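PDB 6A58: lysine-specific demethylase REF6 from Arabidopsis thaliana, which removes methyl groups from the H3K27me2 and H3K27me3 marks of histone H3 and binds DNA through its four C-terminal C2H2 zinc fingers. Local coordinates for residues L42-G54 and F58-H70. Sequence-based numbering, arbitrary orientation.
Sequences LHKRNICPIKGCG and FSHKYLVQHQRVH. With ZN (zinc ion), chain C; ZN (zinc ion), chain B.
Leu63, with its CG anti to the backbone N (chi1 175°), reaches from helix 60-70 into the bend of segment 42-54 and splits its two methyls between different partners. CD1 lies against the backbone, 3.5 Å from Ile47 O, while CD2 sits 3.4 Å from His43 CE1, in a ring that binds the zinc of the preceding finger. Asn46, the positive-phi C-prime residue of the Schellman motif ending helix 37-44, lays its amide along the first turn of helix 60-70, ND2 lying 3.3 Å from His60 CA and 3.8 Å from Leu63 CD2. Shortened to an alanine, the residue would probably open a gap over that turn and leave the leucine methyl less covered. At the other end, Ile50 CG1 lies over one face of the His70 ring, 4.0 Å from its centroid, a CH-pi contact that, with the zinc bond, probably helps to fix the turn of the ring. Cys48 SG, Cys53 SG, His66 NE2 and His70 NE2 bind this finger's own zinc at 2.2 Å; Ile50 N donates to Cys48 SG (3.5 Å), which probably steadies the sulfur. His43 and His60 bind the other zinc through NE2, their rings nearly perpendicular (86°), and Cys25 and Cys30 complete that site. Helix 60-70 thus serves two zincs: a classical C2H2 finger closes on its own ion, while His60 supplies the last ligand of the degenerate finger before it.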
# COMPACT_ATOMS: atom_id res chain seq x y z
N LEU A 42 -6.50 -22.73 10.51
CA LEU A 42 -7.50 -21.67 10.53
C LEU A 42 -7.26 -20.66 9.41
O LEU A 42 -8.20 -20.18 8.78
CB LEU A 42 -7.54 -20.98 11.90
CG LEU A 42 -7.97 -21.86 13.08
CD1 LEU A 42 -7.76 -21.15 14.40
CD2 LEU A 42 -9.41 -22.32 12.94
N HIS A 43 -5.99 -20.35 9.15
CA HIS A 43 -5.60 -19.50 8.03
C HIS A 43 -6.03 -20.07 6.67
O HIS A 43 -6.51 -19.33 5.82
CB HIS A 43 -4.09 -19.27 8.05
CG HIS A 43 -3.58 -18.49 6.89
ND1 HIS A 43 -3.84 -17.14 6.73
CD2 HIS A 43 -2.81 -18.85 5.83
CE1 HIS A 43 -3.26 -16.71 5.63
NE2 HIS A 43 -2.64 -17.73 5.06
N LYS A 44 -5.88 -21.38 6.49
CA LYS A 44 -6.31 -22.04 5.24
C LYS A 44 -7.84 -22.07 5.05
O LYS A 44 -8.31 -22.27 3.93
CB LYS A 44 -5.71 -23.44 5.13
CG LYS A 44 -4.22 -23.40 4.86
CD LYS A 44 -3.60 -24.78 4.88
CE LYS A 44 -2.10 -24.69 4.65
NZ LYS A 44 -1.46 -26.03 4.61
N ARG A 45 -8.58 -21.86 6.14
CA ARG A 45 -10.04 -21.66 6.10
C ARG A 45 -10.41 -20.18 5.95
O ARG A 45 -11.58 -19.80 6.13
CB ARG A 45 -10.69 -22.25 7.35
CG ARG A 45 -10.67 -23.77 7.39
CD ARG A 45 -11.08 -24.30 8.74
NE ARG A 45 -12.37 -23.78 9.18
CZ ARG A 45 -12.89 -23.97 10.39
NH1 ARG A 45 -12.25 -24.69 11.32
NH2 ARG A 45 -14.08 -23.43 10.69
N ASN A 46 -9.43 -19.35 5.60
CA ASN A 46 -9.62 -17.92 5.34
C ASN A 46 -10.21 -17.14 6.50
O ASN A 46 -11.01 -16.21 6.31
CB ASN A 46 -10.42 -17.72 4.04
CG ASN A 46 -9.75 -18.37 2.84
OD1 ASN A 46 -10.38 -19.10 2.08
ND2 ASN A 46 -8.46 -18.13 2.69
N ILE A 47 -9.79 -17.50 7.71
CA ILE A 47 -10.16 -16.79 8.93
C ILE A 47 -9.05 -15.77 9.20
O ILE A 47 -7.87 -16.11 9.16
CB ILE A 47 -10.29 -17.74 10.14
CG1 ILE A 47 -11.38 -18.79 9.88
CG2 ILE A 47 -10.61 -16.96 11.41
CD1 ILE A 47 -11.27 -20.02 10.75
N CYS A 48 -9.44 -14.52 9.46
CA CYS A 48 -8.49 -13.45 9.75
C CYS A 48 -7.46 -13.86 10.82
O CYS A 48 -7.84 -14.45 11.83
CB CYS A 48 -9.22 -12.20 10.22
SG CYS A 48 -8.13 -10.80 10.52
N PRO A 49 -6.16 -13.55 10.60
CA PRO A 49 -5.13 -13.94 11.57
C PRO A 49 -5.07 -13.10 12.85
O PRO A 49 -4.30 -13.45 13.75
CB PRO A 49 -3.83 -13.75 10.77
CG PRO A 49 -4.15 -12.68 9.79
CD PRO A 49 -5.57 -12.93 9.40
N ILE A 50 -5.83 -12.00 12.92
CA ILE A 50 -5.71 -11.04 14.02
C ILE A 50 -6.63 -11.39 15.19
O ILE A 50 -7.82 -11.67 15.00
CB ILE A 50 -6.02 -9.60 13.52
CG1 ILE A 50 -5.06 -9.21 12.38
CG2 ILE A 50 -5.96 -8.59 14.67
CD1 ILE A 50 -3.59 -9.25 12.71
N LYS A 51 -6.08 -11.35 16.40
CA LYS A 51 -6.83 -11.62 17.63
C LYS A 51 -8.05 -10.69 17.75
O LYS A 51 -7.93 -9.48 17.55
CB LYS A 51 -5.94 -11.45 18.86
CG LYS A 51 -4.84 -12.50 19.00
CD LYS A 51 -3.81 -12.09 20.04
CE LYS A 51 -2.70 -13.12 20.15
NZ LYS A 51 -1.62 -12.72 21.11
N GLY A 52 -9.21 -11.28 18.04
CA GLY A 52 -10.45 -10.53 18.24
C GLY A 52 -11.29 -10.18 17.02
O GLY A 52 -12.41 -9.70 17.18
N CYS A 53 -10.77 -10.42 15.81
CA CYS A 53 -11.48 -10.03 14.59
C CYS A 53 -12.58 -11.05 14.24
O CYS A 53 -13.76 -10.72 14.27
CB CYS A 53 -10.51 -9.86 13.41
SG CYS A 53 -11.33 -9.41 11.87
N GLY A 54 -12.17 -12.27 13.91
CA GLY A 54 -13.10 -13.36 13.61
C GLY A 54 -13.73 -13.38 12.23
O GLY A 54 -14.51 -14.29 11.93
N PHE A 58 -14.22 -15.62 1.54
CA PHE A 58 -14.56 -16.62 0.52
C PHE A 58 -13.33 -17.16 -0.20
O PHE A 58 -13.34 -18.30 -0.68
CB PHE A 58 -15.55 -16.03 -0.50
CG PHE A 58 -16.05 -17.02 -1.51
CD1 PHE A 58 -16.97 -18.00 -1.14
CD2 PHE A 58 -15.60 -16.99 -2.82
CE1 PHE A 58 -17.44 -18.92 -2.06
CE2 PHE A 58 -16.06 -17.91 -3.75
CZ PHE A 58 -16.98 -18.88 -3.37
N SER A 59 -12.28 -16.34 -0.29
CA SER A 59 -11.03 -16.75 -0.92
C SER A 59 -9.84 -16.24 -0.14
O SER A 59 -9.95 -15.37 0.72
CB SER A 59 -10.96 -16.24 -2.37
OG SER A 59 -10.56 -14.88 -2.41
N HIS A 60 -8.69 -16.78 -0.50
CA HIS A 60 -7.43 -16.40 0.11
C HIS A 60 -7.00 -14.97 -0.26
O HIS A 60 -6.38 -14.29 0.55
CB HIS A 60 -6.36 -17.41 -0.27
CG HIS A 60 -5.18 -17.38 0.62
ND1 HIS A 60 -4.12 -16.53 0.41
CD2 HIS A 60 -4.88 -18.08 1.75
CE1 HIS A 60 -3.22 -16.71 1.35
NE2 HIS A 60 -3.65 -17.64 2.18
N LYS A 61 -7.35 -14.52 -1.46
CA LYS A 61 -7.07 -13.14 -1.88
C LYS A 61 -7.82 -12.11 -1.02
O LYS A 61 -7.24 -11.10 -0.61
CB LYS A 61 -7.42 -12.93 -3.36
CG LYS A 61 -6.81 -11.67 -3.96
CD LYS A 61 -7.14 -11.53 -5.44
CE LYS A 61 -8.57 -11.07 -5.66
NZ LYS A 61 -8.82 -10.69 -7.08
N TYR A 62 -9.10 -12.37 -0.75
CA TYR A 62 -9.91 -11.52 0.14
C TYR A 62 -9.33 -11.44 1.56
O TYR A 62 -9.33 -10.37 2.18
CB TYR A 62 -11.36 -12.01 0.22
CG TYR A 62 -12.21 -11.70 -1.00
CD1 TYR A 62 -12.44 -10.39 -1.40
CD2 TYR A 62 -12.81 -12.73 -1.73
CE1 TYR A 62 -13.23 -10.10 -2.50
CE2 TYR A 62 -13.61 -12.45 -2.84
CZ TYR A 62 -13.81 -11.14 -3.22
OH TYR A 62 -14.60 -10.86 -4.31
N LEU A 63 -8.86 -12.58 2.07
CA LEU A 63 -8.25 -12.66 3.40
C LEU A 63 -7.01 -11.77 3.52
O LEU A 63 -6.88 -11.00 4.47
CB LEU A 63 -7.87 -14.11 3.71
CG LEU A 63 -7.12 -14.38 5.02
CD1 LEU A 63 -8.04 -14.19 6.21
CD2 LEU A 63 -6.50 -15.77 5.00
N VAL A 64 -6.10 -11.91 2.56
CA VAL A 64 -4.81 -11.19 2.58
C VAL A 64 -5.02 -9.67 2.48
O VAL A 64 -4.36 -8.91 3.20
CB VAL A 64 -3.86 -11.70 1.46
CG1 VAL A 64 -2.62 -10.81 1.31
CG2 VAL A 64 -3.44 -13.13 1.73
N GLN A 65 -5.92 -9.25 1.60
CA GLN A 65 -6.28 -7.83 1.47
C GLN A 65 -6.86 -7.26 2.77
O GLN A 65 -6.50 -6.15 3.18
CB GLN A 65 -7.27 -7.62 0.32
CG GLN A 65 -6.66 -7.83 -1.05
CD GLN A 65 -7.68 -7.82 -2.17
OE1 GLN A 65 -8.86 -7.49 -1.97
NE2 GLN A 65 -7.25 -8.19 -3.37
N HIS A 66 -7.74 -8.03 3.42
CA HIS A 66 -8.35 -7.61 4.68
C HIS A 66 -7.34 -7.41 5.82
O HIS A 66 -7.42 -6.41 6.54
CB HIS A 66 -9.41 -8.62 5.14
CG HIS A 66 -9.93 -8.35 6.51
ND1 HIS A 66 -10.77 -7.29 6.80
CD2 HIS A 66 -9.71 -8.98 7.69
CE1 HIS A 66 -11.05 -7.29 8.09
NE2 HIS A 66 -10.41 -8.31 8.65
N GLN A 67 -6.42 -8.36 5.99
CA GLN A 67 -5.40 -8.31 7.06
C GLN A 67 -4.62 -6.99 7.06
O GLN A 67 -4.28 -6.47 8.13
CB GLN A 67 -4.45 -9.52 6.95
CG GLN A 67 -3.24 -9.50 7.88
CD GLN A 67 -2.01 -8.84 7.26
OE1 GLN A 67 -1.68 -9.08 6.10
NE2 GLN A 67 -1.34 -7.99 8.04
N ARG A 68 -4.34 -6.45 5.87
CA ARG A 68 -3.66 -5.16 5.72
C ARG A 68 -4.38 -3.98 6.39
O ARG A 68 -3.73 -3.04 6.84
CB ARG A 68 -3.46 -4.84 4.23
N VAL A 69 -5.71 -4.04 6.46
CA VAL A 69 -6.52 -3.00 7.12
C VAL A 69 -6.26 -2.90 8.64
O VAL A 69 -6.43 -1.82 9.22
CB VAL A 69 -8.03 -3.22 6.89
N HIS A 70 -5.88 -4.01 9.27
CA HIS A 70 -5.49 -4.00 10.69
C HIS A 70 -4.13 -3.34 10.93
O HIS A 70 -3.90 -2.80 12.01
CB HIS A 70 -5.46 -5.42 11.25
CG HIS A 70 -6.81 -6.05 11.40
ND1 HIS A 70 -7.58 -5.86 12.53
CD2 HIS A 70 -7.51 -6.86 10.59
CE1 HIS A 70 -8.72 -6.53 12.39
NE2 HIS A 70 -8.69 -7.15 11.22
ZN ZN C . -9.54 -9.08 10.57
ZN ZN B . -1.74 -17.92 3.19